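PDB 3MI6: alpha-galactosidase from Lactobacillus brevis, which probably hydrolyses terminal, non-reducing alpha-D-galactose residues from alpha-galactosides such as galactose oligosaccharides, galactomannans and galactolipids. Local coordinates for residues P70-A75 / D265-S270; G282-P287 / S494-E499; L333-E338 / M363-D368; F682-L687 / D705-A710. One frame throughout, in Å; residues are numbered along the deposited sequence.

Along the chain, contact 1 comes first and contact 4 last, and contact 3 lies between the two halves of contact 2. Contact 1 belongs to the N-terminal beta domain; contact 2, its centre about 32 Å away, ties the strand 283-285 of that domain to a loop of the catalytic barrel. Contact 3 joins the first two strands of the barrel, 333-335 and 363-366, at the predicted substrate site, with its centre about 42 Å from that of contact 2. Contact 4 lies in the C-terminal beta domain, its centre about 40 Å from that of contact 3. Contacts 1 and 4 both touch a third subunit, so the N- and C-terminal beta domains also take part in assembly.

Contact 1. Residues P70-A75 / D265-S270; sequences PATIKA and DQYSTS
T72 turns CG2 beside its own backbone N (OG1 at chi1 74°), and Y267 likewise holds CG beside its N, at chi1 -55°; the T72 methyl group then reaches the ring, with CG2 3.8 Å from Y267 CE2. No direct hydrogen bond crosses; a water makes the polar link, donating to A71 O at 2.9 Å and to D265 OD2 at 2.7 Å. D265 suits its place because its two oxygens do different work: OD1 accepts from T269 N at 2.7 Å, nearly along the C-O axis, while OD2 holds the water. An alanine here would probably leave T269 N without this acceptor and the water with a weaker grip between the segments. Outward, the hydroxyls of T72 and Y267 bond to Y679 and N676 of the third subunit. D265-S268 is a type I turn, and with S268 at positive phi and D265 N bonded to T269 O it forms the type I plus G1 bulge of a beta hairpin joining strands 258-264 and 270-274.

Contact 2. Residues G282-P287 / S494-E499; sequences GWNLAP and SDQQLE
G282 and L498 bring their CA atoms to 5.0 Å, and a weak backbone bond from G282 N to L498 O joins the start of one segment to the short 3-10 turn of the other. G282 suits this place because a side chain here would run into L498 CD1; L498 CB rests against its N and CA. E499 has the largest share of the contact. Its carboxylate stacks on one face of the W283 indole, the planes 29° apart, with E499 CD 3.7 Å above the W283 ring plane and offset toward the rim. E499 OE2 is gripped by two donors from opposite faces of the carboxylate plane: N284 N at 2.8 Å and N284 ND2 at 3.1 Å. An asparagine suits position 284 because ND2 has two hydrogens to give, and it also donates to D495 O at 3.0 Å, which lies in the amide plane. E499 OE1 pairs with R503 of helix 500-518, which also packs on W283. An alanine in place of E499 would probably leave N284 N and ND2 without their shared acceptor, R503 without its charge partner, and the indole face without the stacked carboxylate. The whole is an interdomain contact: strand 283-285 of the N-terminal beta domain meets the loop from barrel strand 475-478 to helix 500-518 of the (beta/alpha)8 catalytic domain.

Contact 3. Residues L333-E338 / M363-D368; sequences LINNWE and MFVLDD
I334 and F364 sit in the close-packed half, where strands 333-335 and 363-366 run parallel as the first pair of the (beta/alpha)8 barrel. I334 N donates to M363 O and V365 N to I334 O, each at 2.9 Å. Apolar residues suit both faces: I334 CG2 lies 3.9 Å from F364 CD2, and F364 packs on helix 346-358, whereas L333 and V365 face the barrel interior against Y475. At the C-terminal strand ends a buried polar network takes over. In N336 chi1 of 67° sets CG between the backbone N and carbonyl carbon, from where OD1 accepts D367 N on a lone pair in the carbonyl plane at 3.0 Å. N335 uses both ends of its amide: OD1 caps the next helix by accepting from W337 N, while ND2 gives D367 OD1 a bond of 3.0 Å, with the acceptor near the amide plane. The loose side is that of W337, partly exposed, which makes little more than van der Waals contact, its CB 3.9 Å from D367 CG. D367 OD1 also forms a salt bridge with K477, D367 OD2 accepts from D368 N, and D368 is paired with R374. D367, D368 and K477 are predicted to bind substrate; the two asparagines would then be second-shell residues, probably holding the D367 backbone and one carboxylate oxygen in place for the sugar.

Contact 4. Residues F682-L687 / D705-A710; sequences FYFKGL and DELMNA
Y683, F684 and L687 make a mainly apolar loop-on-helix packing with L707 and M708, in the C-terminal antiparallel beta domain. The loop follows strand 680-682, helix 704-710 follows strand 702-703, and both lie beside the sheet of this domain. The one backbone hydrogen bond across the contact is weak, F684 N to L707 O at 3.2 Å; M708 CA adds a CA-H...O contact to F684 O. F684 and L707 run alongside each other in the same sense, with F684 CD1 4.0 Å from L707 CB; L687 CD1 joins this apolar group 4.3 Å from L707 CD1, and strand 692-695 covers all three. Within the loop, F682 puts its CE2 over the centre of the F684 ring, which probably limits the turning of that ring. Selenomethionine M708 is long and flexible enough to reach along the loop: the bend at chi3 (-67°) brings CE to 3.3 Å from L687 O, while SE packs 4.1 Å from L687 CB. G686, at positive phi, allows the turn that brings L687 back to the helix. The helix also faces the third subunit, where D705 bonds to H41 and E706 to Q43 of that chain. Y683 suits its place because a flat ring sets its edge toward M708 O and N709 O, and its OH lies 2.7 Å from a water that donates to A710 O at 3.1 Å.

Contact 1. Residues P70-A75 / D265-S270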
loop_
_atom_site.group_PDB
_atom_site.type_symbol
_atom_site.label_atom_id
_atom_site.label_comp_id
_atom_site.label_asym_id
_atom_site.label_seq_id
_atom_site.Cartn_x
_atom_site.Cartn_y
_atom_site.Cartn_z
ATOM N N PRO D 70 -24.609 -25.787 -7.872
ATOM C CA PRO D 70 -23.196 -25.953 -8.250
ATOM C C PRO D 70 -22.370 -24.656 -8.170
ATOM O O PRO D 70 -21.150 -24.750 -7.999
ATOM C CB PRO D 70 -23.278 -26.451 -9.697
ATOM C CG PRO D 70 -24.630 -27.094 -9.796
ATOM C CD PRO D 70 -25.526 -26.273 -8.920
ATOM N N ALA D 71 -23.016 -23.490 -8.290
ATOM C CA ALA D 71 -22.347 -22.180 -8.169
ATOM C C ALA D 71 -21.773 -21.890 -6.775
ATOM O O ALA D 71 -20.807 -21.135 -6.640
ATOM C CB ALA D 71 -23.295 -21.050 -8.589
ATOM N N THR D 72 -22.377 -22.478 -5.746
ATOM C CA THR D 72 -21.892 -22.306 -4.385
ATOM C C THR D 72 -21.253 -23.580 -3.824
ATOM O O THR D 72 -21.040 -23.684 -2.614
ATOM C CB THR D 72 -23.017 -21.884 -3.425
ATOM O OG1 THR D 72 -23.855 -23.014 -3.159
ATOM C CG2 THR D 72 -23.851 -20.745 -4.006
ATOM N N ILE D 73 -20.947 -24.543 -4.692
ATOM C CA ILE D 73 -20.334 -25.792 -4.253
ATOM C C ILE D 73 -18.896 -25.967 -4.724
ATOM O O ILE D 73 -18.638 -26.036 -5.920
ATOM C CB ILE D 73 -21.134 -27.021 -4.733
ATOM C CG1 ILE D 73 -22.490 -27.110 -4.023
ATOM C CG2 ILE D 73 -20.332 -28.290 -4.499
ATOM C CD1 ILE D 73 -23.298 -28.325 -4.427
ATOM N N LYS D 74 -17.966 -26.048 -3.780
ATOM C CA LYS D 74 -16.581 -26.357 -4.095
ATOM C C LYS D 74 -16.424 -27.728 -4.768
ATOM O O LYS D 74 -16.822 -28.757 -4.232
ATOM C CB LYS D 74 -15.730 -26.323 -2.838
ATOM C CG LYS D 74 -15.428 -24.945 -2.299
ATOM C CD LYS D 74 -15.138 -25.049 -0.812
ATOM C CE LYS D 74 -16.419 -25.443 -0.112
ATOM N NZ LYS D 74 -16.198 -25.878 1.268
ATOM N N ALA D 75 -15.820 -27.740 -5.947
ATOM C CA ALA D 75 -15.698 -28.968 -6.705
ATOM C C ALA D 75 -14.273 -29.449 -6.764
ATOM O O ALA D 75 -13.326 -28.704 -6.495
ATOM C CB ALA D 75 -16.218 -28.770 -8.093
ATOM N N ASP D 265 -14.677 -16.072 -7.619
ATOM C CA ASP D 265 -16.048 -15.995 -8.102
ATOM C C ASP D 265 -16.865 -14.980 -7.328
ATOM O O ASP D 265 -16.349 -14.271 -6.458
ATOM C CB ASP D 265 -16.736 -17.362 -8.040
ATOM C CG ASP D 265 -17.089 -17.779 -6.619
ATOM O OD1 ASP D 265 -16.395 -17.332 -5.691
ATOM O OD2 ASP D 265 -18.044 -18.563 -6.421
ATOM N N GLN D 266 -18.152 -14.935 -7.649
ATOM C CA GLN D 266 -19.078 -13.979 -7.052
ATOM C C GLN D 266 -19.146 -14.058 -5.530
ATOM O O GLN D 266 -19.474 -13.076 -4.890
ATOM C CB GLN D 266 -20.468 -14.198 -7.632
ATOM C CG GLN D 266 -20.865 -15.666 -7.615
ATOM C CD GLN D 266 -22.219 -15.919 -8.227
ATOM O OE1 GLN D 266 -23.124 -15.075 -8.155
ATOM N NE2 GLN D 266 -22.372 -17.092 -8.840
ATOM N N TYR D 267 -18.845 -15.224 -4.960
ATOM C CA TYR D 267 -18.892 -15.425 -3.507
ATOM C C TYR D 267 -17.490 -15.478 -2.890
ATOM O O TYR D 267 -17.290 -16.030 -1.804
ATOM C CB TYR D 267 -19.715 -16.675 -3.134
ATOM C CG TYR D 267 -21.114 -16.650 -3.708
ATOM C CD1 TYR D 267 -22.109 -15.861 -3.133
ATOM C CD2 TYR D 267 -21.445 -17.404 -4.830
ATOM C CE1 TYR D 267 -23.389 -15.824 -3.653
ATOM C CE2 TYR D 267 -22.728 -17.366 -5.357
ATOM C CZ TYR D 267 -23.691 -16.574 -4.759
ATOM O OH TYR D 267 -24.955 -16.517 -5.278
ATOM N N SER D 268 -16.529 -14.888 -3.593
ATOM C CA SER D 268 -15.161 -14.743 -3.094
ATOM C C SER D 268 -14.507 -16.065 -2.730
ATOM O O SER D 268 -13.754 -16.140 -1.753
ATOM C CB SER D 268 -15.088 -13.750 -1.917
ATOM O OG SER D 268 -14.198 -12.677 -2.223
ATOM N N THR D 269 -14.819 -17.103 -3.508
ATOM C CA THR D 269 -14.053 -18.348 -3.477
ATOM C C THR D 269 -13.043 -18.402 -4.623
ATOM O O THR D 269 -13.138 -17.649 -5.602
ATOM C CB THR D 269 -14.940 -19.589 -3.560
ATOM O OG1 THR D 269 -15.299 -19.849 -4.930
ATOM C CG2 THR D 269 -16.164 -19.398 -2.701
ATOM N N SER D 270 -12.087 -19.311 -4.492
ATOM C CA SER D 270 -10.996 -19.400 -5.433
ATOM C C SER D 270 -10.898 -20.762 -6.086
ATOM O O SER D 270 -10.810 -21.771 -5.402
ATOM C CB SER D 270 -9.688 -19.121 -4.713
ATOM O OG SER D 270 -9.725 -17.840 -4.117
HETATM O O HOH W 1 -18.589 -20.631 -4.767
#

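Contact 2. Residues G282-P287 / S494-E499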
loop_
_atom_site.group_PDB
_atom_site.type_symbol
_atom_site.label_atom_id
_atom_site.label_comp_id
_atom_site.label_asym_id
_atom_site.label_seq_id
_atom_site.Cartn_x
_atom_site.Cartn_y
_atom_site.Cartn_z
ATOM N N GLY D 282 -6.531 -30.011 -27.988
ATOM C CA GLY D 282 -7.709 -30.810 -28.233
ATOM C C GLY D 282 -7.215 -32.218 -28.493
ATOM O O GLY D 282 -6.267 -32.410 -29.262
ATOM N N TRP D 283 -7.829 -33.207 -27.851
ATOM C CA TRP D 283 -7.348 -34.569 -28.009
ATOM C C TRP D 283 -8.429 -35.544 -28.434
ATOM O O TRP D 283 -9.360 -35.801 -27.668
ATOM C CB TRP D 283 -6.725 -35.042 -26.717
ATOM C CG TRP D 283 -5.995 -36.280 -26.893
ATOM C CD1 TRP D 283 -6.473 -37.541 -26.728
ATOM C CD2 TRP D 283 -4.639 -36.405 -27.282
ATOM N NE1 TRP D 283 -5.489 -38.452 -26.988
ATOM C CE2 TRP D 283 -4.347 -37.779 -27.333
ATOM C CE3 TRP D 283 -3.636 -35.488 -27.592
ATOM C CZ2 TRP D 283 -3.098 -38.262 -27.683
ATOM C CZ3 TRP D 283 -2.391 -35.968 -27.943
ATOM C CH2 TRP D 283 -2.135 -37.345 -27.991
ATOM N N ASN D 284 -8.295 -36.088 -29.645
ATOM C CA ASN D 284 -9.243 -37.072 -30.171
ATOM C C ASN D 284 -9.119 -38.432 -29.502
ATOM O O ASN D 284 -8.115 -39.136 -29.645
ATOM C CB ASN D 284 -9.116 -37.225 -31.688
ATOM C CG ASN D 284 -9.455 -35.953 -32.430
ATOM O OD1 ASN D 284 -10.618 -35.556 -32.511
ATOM N ND2 ASN D 284 -8.435 -35.299 -32.980
ATOM N N LEU D 285 -10.170 -38.791 -28.779
ATOM C CA LEU D 285 -10.195 -39.997 -27.972
ATOM C C LEU D 285 -11.091 -41.029 -28.660
ATOM O O LEU D 285 -12.319 -41.043 -28.475
ATOM C CB LEU D 285 -10.731 -39.654 -26.578
ATOM C CG LEU D 285 -10.471 -40.550 -25.371
ATOM C CD1 LEU D 285 -8.979 -40.710 -25.119
ATOM C CD2 LEU D 285 -11.180 -39.964 -24.161
ATOM N N ALA D 286 -10.478 -41.876 -29.479
ATOM C CA ALA D 286 -11.217 -42.921 -30.164
ATOM C C ALA D 286 -11.766 -43.946 -29.161
ATOM O O ALA D 286 -11.351 -43.982 -27.997
ATOM C CB ALA D 286 -10.326 -43.596 -31.163
ATOM N N PRO D 287 -12.712 -44.784 -29.606
ATOM C CA PRO D 287 -13.132 -45.872 -28.724
ATOM C C PRO D 287 -11.948 -46.745 -28.262
ATOM O O PRO D 287 -11.046 -47.050 -29.059
ATOM C CB PRO D 287 -14.092 -46.673 -29.606
ATOM C CG PRO D 287 -14.609 -45.683 -30.582
ATOM C CD PRO D 287 -13.459 -44.780 -30.875
ATOM N N SER D 494 -6.687 -33.598 -40.160
ATOM C CA SER D 494 -7.181 -32.247 -39.941
ATOM C C SER D 494 -7.652 -32.070 -38.501
ATOM O O SER D 494 -7.378 -31.054 -37.865
ATOM C CB SER D 494 -8.325 -31.956 -40.903
ATOM O OG SER D 494 -7.962 -32.329 -42.219
ATOM N N ASP D 495 -8.357 -33.077 -38.000
ATOM C CA ASP D 495 -8.941 -33.054 -36.674
ATOM C C ASP D 495 -7.897 -33.145 -35.577
ATOM O O ASP D 495 -8.116 -32.662 -34.464
ATOM C CB ASP D 495 -9.914 -34.216 -36.520
ATOM C CG ASP D 495 -11.201 -33.991 -37.265
ATOM O OD1 ASP D 495 -11.730 -32.862 -37.177
ATOM O OD2 ASP D 495 -11.680 -34.936 -37.937
ATOM N N GLN D 496 -6.769 -33.782 -35.878
ATOM C CA GLN D 496 -5.716 -33.978 -34.887
ATOM C C GLN D 496 -4.748 -32.812 -34.770
ATOM O O GLN D 496 -3.771 -32.910 -34.033
ATOM C CB GLN D 496 -4.906 -35.223 -35.213
ATOM C CG GLN D 496 -5.688 -36.490 -35.158
ATOM C CD GLN D 496 -4.798 -37.699 -35.264
ATOM O OE1 GLN D 496 -4.066 -37.860 -36.240
ATOM N NE2 GLN D 496 -4.840 -38.555 -34.248
ATOM N N GLN D 497 -4.975 -31.716 -35.485
ATOM C CA GLN D 497 -3.970 -30.648 -35.470
ATOM C C GLN D 497 -3.784 -29.990 -34.094
ATOM O O GLN D 497 -2.693 -29.542 -33.754
ATOM C CB GLN D 497 -4.223 -29.612 -36.566
ATOM C CG GLN D 497 -3.988 -30.128 -37.973
ATOM C CD GLN D 497 -2.563 -30.576 -38.205
ATOM O OE1 GLN D 497 -1.617 -29.892 -37.825
ATOM N NE2 GLN D 497 -2.401 -31.730 -38.841
ATOM N N LEU D 498 -4.842 -29.954 -33.298
ATOM C CA LEU D 498 -4.750 -29.402 -31.955
ATOM C C LEU D 498 -4.028 -30.337 -31.008
ATOM O O LEU D 498 -3.990 -30.086 -29.803
ATOM C CB LEU D 498 -6.135 -29.122 -31.403
ATOM C CG LEU D 498 -6.890 -28.031 -32.135
ATOM C CD1 LEU D 498 -8.282 -27.967 -31.600
ATOM C CD2 LEU D 498 -6.179 -26.709 -31.981
ATOM N N GLU D 499 -3.470 -31.420 -31.545
ATOM C CA GLU D 499 -2.750 -32.397 -30.730
ATOM C C GLU D 499 -1.261 -32.289 -30.963
ATOM O O GLU D 499 -0.499 -33.060 -30.395
ATOM C CB GLU D 499 -3.148 -33.822 -31.092
ATOM C CG GLU D 499 -4.465 -34.340 -30.565
ATOM C CD GLU D 499 -4.795 -35.720 -31.149
ATOM O OE1 GLU D 499 -3.846 -36.469 -31.471
ATOM O OE2 GLU D 499 -5.994 -36.059 -31.299
#

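Contact 3. Residues L333-E338 / M363-D368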
loop_
_atom_site.group_PDB
_atom_site.type_symbol
_atom_site.label_atom_id
_atom_site.label_comp_id
_atom_site.label_asym_id
_atom_site.label_seq_id
_atom_site.Cartn_x
_atom_site.Cartn_y
_atom_site.Cartn_z
ATOM N N LEU D 333 32.617 -27.760 -14.341
ATOM C CA LEU D 333 32.871 -27.858 -15.765
ATOM C C LEU D 333 33.396 -26.556 -16.335
ATOM O O LEU D 333 33.303 -25.508 -15.700
ATOM C CB LEU D 333 31.600 -28.251 -16.498
ATOM C CG LEU D 333 30.445 -27.250 -16.456
ATOM C CD1 LEU D 333 30.626 -26.130 -17.469
ATOM C CD2 LEU D 333 29.135 -27.969 -16.710
ATOM N N ILE D 334 33.957 -26.629 -17.534
ATOM C CA ILE D 334 34.256 -25.432 -18.299
ATOM C C ILE D 334 33.660 -25.566 -19.704
ATOM O O ILE D 334 33.661 -26.636 -20.278
ATOM C CB ILE D 334 35.757 -25.134 -18.345
ATOM C CG1 ILE D 334 36.013 -23.901 -19.213
ATOM C CG2 ILE D 334 36.529 -26.329 -18.861
ATOM C CD1 ILE D 334 37.379 -23.321 -19.049
ATOM N N ASN D 335 33.125 -24.469 -20.227
ATOM C CA ASN D 335 32.398 -24.448 -21.489
ATOM C C ASN D 335 32.988 -23.335 -22.353
ATOM O O ASN D 335 33.158 -22.203 -21.870
ATOM C CB ASN D 335 30.913 -24.196 -21.189
ATOM C CG ASN D 335 30.026 -24.230 -22.426
ATOM O OD1 ASN D 335 30.442 -23.859 -23.528
ATOM N ND2 ASN D 335 28.780 -24.657 -22.238
ATOM N N ASN D 336 33.313 -23.650 -23.612
ATOM C CA ASN D 336 33.983 -22.689 -24.511
ATOM C C ASN D 336 33.077 -21.686 -25.252
ATOM O O ASN D 336 33.554 -20.914 -26.081
ATOM C CB ASN D 336 34.834 -23.427 -25.536
ATOM C CG ASN D 336 33.998 -24.225 -26.507
ATOM O OD1 ASN D 336 33.260 -25.117 -26.102
ATOM N ND2 ASN D 336 34.101 -23.909 -27.795
ATOM N N TRP D 337 31.783 -21.697 -24.940
ATOM C CA TRP D 337 30.803 -20.841 -25.611
ATOM C C TRP D 337 31.157 -19.345 -25.561
ATOM O O TRP D 337 31.592 -18.790 -26.569
ATOM C CB TRP D 337 29.374 -21.122 -25.096
ATOM C CG TRP D 337 28.306 -20.146 -25.591
ATOM C CD1 TRP D 337 27.455 -19.410 -24.822
ATOM C CD2 TRP D 337 28.003 -19.801 -26.955
ATOM N NE1 TRP D 337 26.642 -18.636 -25.612
ATOM C CE2 TRP D 337 26.954 -18.859 -26.924
ATOM C CE3 TRP D 337 28.518 -20.197 -28.194
ATOM C CZ2 TRP D 337 26.404 -18.313 -28.075
ATOM C CZ3 TRP D 337 27.972 -19.653 -29.340
ATOM C CH2 TRP D 337 26.922 -18.719 -29.271
ATOM N N GLU D 338 30.974 -18.699 -24.403
ATOM C CA GLU D 338 31.293 -17.265 -24.237
ATOM C C GLU D 338 32.809 -16.986 -24.309
ATOM O O GLU D 338 33.256 -15.829 -24.273
ATOM C CB GLU D 338 30.724 -16.710 -22.915
ATOM C CG GLU D 338 29.187 -16.674 -22.793
ATOM C CD GLU D 338 28.703 -15.981 -21.493
ATOM O OE1 GLU D 338 29.245 -14.895 -21.158
ATOM O OE2 GLU D 338 27.783 -16.519 -20.814
HETATM N N MSE D 363 35.708 -31.244 -15.863
HETATM C CA MSE D 363 34.999 -31.630 -17.078
HETATM C C MSE D 363 35.053 -30.524 -18.109
HETATM O O MSE D 363 34.909 -29.349 -17.776
HETATM C CB MSE D 363 33.537 -31.979 -16.776
HETATM C CG MSE D 363 32.685 -32.137 -18.017
HETATM SE SE MSE D 363 30.779 -32.321 -17.638
HETATM C CE MSE D 363 30.743 -34.154 -16.980
ATOM N N PHE D 364 35.266 -30.901 -19.367
ATOM C CA PHE D 364 35.253 -29.936 -20.452
ATOM C C PHE D 364 34.028 -30.196 -21.305
ATOM O O PHE D 364 33.712 -31.342 -21.583
ATOM C CB PHE D 364 36.527 -30.027 -21.292
ATOM C CG PHE D 364 36.558 -29.053 -22.420
ATOM C CD1 PHE D 364 35.807 -29.274 -23.562
ATOM C CD2 PHE D 364 37.306 -27.910 -22.336
ATOM C CE1 PHE D 364 35.812 -28.373 -24.595
ATOM C CE2 PHE D 364 37.312 -27.010 -23.369
ATOM C CZ PHE D 364 36.562 -27.240 -24.501
ATOM N N VAL D 365 33.338 -29.124 -21.694
ATOM C CA VAL D 365 32.128 -29.208 -22.516
ATOM C C VAL D 365 32.236 -28.423 -23.824
ATOM O O VAL D 365 32.111 -27.200 -23.829
ATOM C CB VAL D 365 30.887 -28.667 -21.785
ATOM C CG1 VAL D 365 29.671 -28.913 -22.623
ATOM C CG2 VAL D 365 30.732 -29.302 -20.419
ATOM N N LEU D 366 32.450 -29.129 -24.932
ATOM C CA LEU D 366 32.482 -28.497 -26.235
ATOM C C LEU D 366 31.071 -28.013 -26.609
ATOM O O LEU D 366 30.117 -28.802 -26.593
ATOM C CB LEU D 366 32.994 -29.505 -27.249
ATOM C CG LEU D 366 33.014 -29.120 -28.720
ATOM C CD1 LEU D 366 33.927 -27.952 -28.930
ATOM C CD2 LEU D 366 33.457 -30.315 -29.552
ATOM N N ASP D 367 30.924 -26.725 -26.927
ATOM C CA ASP D 367 29.595 -26.172 -27.202
ATOM C C ASP D 367 29.327 -26.071 -28.699
ATOM O O ASP D 367 29.903 -26.814 -29.495
ATOM C CB ASP D 367 29.395 -24.803 -26.518
ATOM C CG ASP D 367 27.933 -24.556 -26.075
ATOM O OD1 ASP D 367 27.565 -24.951 -24.939
ATOM O OD2 ASP D 367 27.163 -23.945 -26.851
ATOM N N ASP D 368 28.449 -25.143 -29.063
ATOM C CA ASP D 368 27.972 -24.988 -30.427
ATOM C C ASP D 368 29.133 -24.829 -31.404
ATOM O O ASP D 368 30.068 -24.072 -31.143
ATOM C CB ASP D 368 27.035 -23.771 -30.502
ATOM C CG ASP D 368 26.140 -23.774 -31.737
ATOM O OD1 ASP D 368 26.493 -24.388 -32.760
ATOM O OD2 ASP D 368 25.074 -23.141 -31.682
#

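Contact 4. Residues F682-L687 / D705-A710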
loop_
_atom_site.group_PDB
_atom_site.type_symbol
_atom_site.label_atom_id
_atom_site.label_comp_id
_atom_site.label_asym_id
_atom_site.label_seq_id
_atom_site.Cartn_x
_atom_site.Cartn_y
_atom_site.Cartn_z
ATOM N N PHE D 682 23.657 -9.110 9.979
ATOM C CA PHE D 682 23.199 -10.286 9.262
ATOM C C PHE D 682 22.522 -11.316 10.182
ATOM O O PHE D 682 23.104 -11.726 11.173
ATOM C CB PHE D 682 24.384 -10.930 8.555
ATOM C CG PHE D 682 23.992 -12.083 7.703
ATOM C CD1 PHE D 682 23.146 -11.895 6.622
ATOM C CD2 PHE D 682 24.447 -13.351 7.982
ATOM C CE1 PHE D 682 22.768 -12.949 5.832
ATOM C CE2 PHE D 682 24.068 -14.411 7.201
ATOM C CZ PHE D 682 23.223 -14.213 6.120
ATOM N N TYR D 683 21.304 -11.739 9.863
ATOM C CA TYR D 683 20.618 -12.730 10.705
ATOM C C TYR D 683 20.600 -14.147 10.115
ATOM O O TYR D 683 19.744 -14.464 9.281
ATOM C CB TYR D 683 19.168 -12.321 10.976
ATOM C CG TYR D 683 19.007 -11.085 11.791
ATOM C CD1 TYR D 683 18.989 -9.833 11.186
ATOM C CD2 TYR D 683 18.852 -11.152 13.183
ATOM C CE1 TYR D 683 18.834 -8.677 11.948
ATOM C CE2 TYR D 683 18.693 -10.001 13.950
ATOM C CZ TYR D 683 18.687 -8.774 13.323
ATOM O OH TYR D 683 18.525 -7.634 14.055
ATOM N N PHE D 684 21.507 -15.011 10.551
ATOM C CA PHE D 684 21.475 -16.398 10.082
ATOM C C PHE D 684 20.114 -17.059 10.358
ATOM O O PHE D 684 19.408 -16.698 11.315
ATOM C CB PHE D 684 22.600 -17.214 10.724
ATOM C CG PHE D 684 23.977 -16.721 10.381
ATOM C CD1 PHE D 684 24.507 -15.606 11.013
ATOM C CD2 PHE D 684 24.750 -17.374 9.430
ATOM C CE1 PHE D 684 25.774 -15.152 10.705
ATOM C CE2 PHE D 684 26.013 -16.913 9.112
ATOM C CZ PHE D 684 26.524 -15.803 9.742
ATOM N N LYS D 685 19.745 -18.006 9.497
ATOM C CA LYS D 685 18.611 -18.890 9.746
ATOM C C LYS D 685 19.075 -20.352 9.671
ATOM O O LYS D 685 20.179 -20.656 9.202
ATOM C CB LYS D 685 17.485 -18.661 8.730
ATOM C CG LYS D 685 17.281 -17.229 8.268
ATOM C CD LYS D 685 16.854 -16.323 9.386
ATOM C CE LYS D 685 15.559 -15.634 9.064
ATOM N NZ LYS D 685 15.698 -14.173 9.277
ATOM N N GLY D 686 18.226 -21.253 10.152
ATOM C CA GLY D 686 18.448 -22.673 10.000
ATOM C C GLY D 686 19.456 -23.346 10.911
ATOM O O GLY D 686 19.868 -24.467 10.637
ATOM N N LEU D 687 19.856 -22.704 11.993
ATOM C CA LEU D 687 20.848 -23.317 12.871
ATOM C C LEU D 687 20.218 -23.928 14.109
ATOM O O LEU D 687 19.059 -23.679 14.423
ATOM C CB LEU D 687 21.906 -22.295 13.298
ATOM C CG LEU D 687 22.743 -21.652 12.201
ATOM C CD1 LEU D 687 23.701 -20.689 12.852
ATOM C CD2 LEU D 687 23.482 -22.696 11.374
ATOM N N ASP D 705 21.479 -19.390 18.779
ATOM C CA ASP D 705 20.452 -18.377 19.009
ATOM C C ASP D 705 20.955 -16.927 19.031
ATOM O O ASP D 705 20.179 -15.999 18.780
ATOM C CB ASP D 705 19.535 -18.703 20.201
ATOM C CG ASP D 705 20.266 -18.782 21.536
ATOM O OD1 ASP D 705 21.502 -18.602 21.608
ATOM O OD2 ASP D 705 19.571 -19.034 22.539
ATOM N N GLU D 706 22.244 -16.731 19.309
ATOM C CA GLU D 706 22.835 -15.395 19.197
ATOM C C GLU D 706 22.794 -15.029 17.725
ATOM O O GLU D 706 22.333 -13.958 17.359
ATOM C CB GLU D 706 24.289 -15.365 19.674
ATOM C CG GLU D 706 24.501 -15.487 21.185
ATOM C CD GLU D 706 25.961 -15.805 21.558
ATOM O OE1 GLU D 706 26.861 -14.932 21.393
ATOM O OE2 GLU D 706 26.207 -16.937 22.020
ATOM N N LEU D 707 23.255 -15.949 16.883
ATOM C CA LEU D 707 23.426 -15.661 15.475
ATOM C C LEU D 707 22.101 -15.492 14.750
ATOM O O LEU D 707 22.049 -14.852 13.702
ATOM C CB LEU D 707 24.247 -16.750 14.820
ATOM C CG LEU D 707 25.661 -16.811 15.377
ATOM C CD1 LEU D 707 26.399 -17.995 14.756
ATOM C CD2 LEU D 707 26.394 -15.483 15.130
HETATM N N MSE D 708 21.032 -16.033 15.329
HETATM C CA MSE D 708 19.714 -16.023 14.704
HETATM C C MSE D 708 18.751 -14.956 15.224
HETATM O O MSE D 708 17.869 -14.523 14.498
HETATM C CB MSE D 708 19.044 -17.387 14.867
HETATM C CG MSE D 708 19.543 -18.440 13.902
HETATM SE SE MSE D 708 18.475 -20.083 14.007
HETATM C CE MSE D 708 18.950 -20.684 15.822
ATOM N N ASN D 709 18.903 -14.560 16.486
ATOM C CA ASN D 709 17.959 -13.671 17.139
ATOM C C ASN D 709 18.541 -12.276 17.364
ATOM O O ASN D 709 17.814 -11.274 17.318
ATOM C CB ASN D 709 17.554 -14.255 18.490
ATOM C CG ASN D 709 16.808 -15.571 18.375
ATOM O OD1 ASN D 709 16.114 -15.830 17.390
ATOM N ND2 ASN D 709 16.913 -16.397 19.410
ATOM N N ALA D 710 19.842 -12.207 17.638
ATOM C CA ALA D 710 20.505 -10.920 17.817
ATOM C C ALA D 710 21.170 -10.501 16.519
ATOM O O ALA D 710 21.166 -9.331 16.159
ATOM C CB ALA D 710 21.532 -10.983 18.931
HETATM O O HOH W 2 18.611 -7.678 16.726
#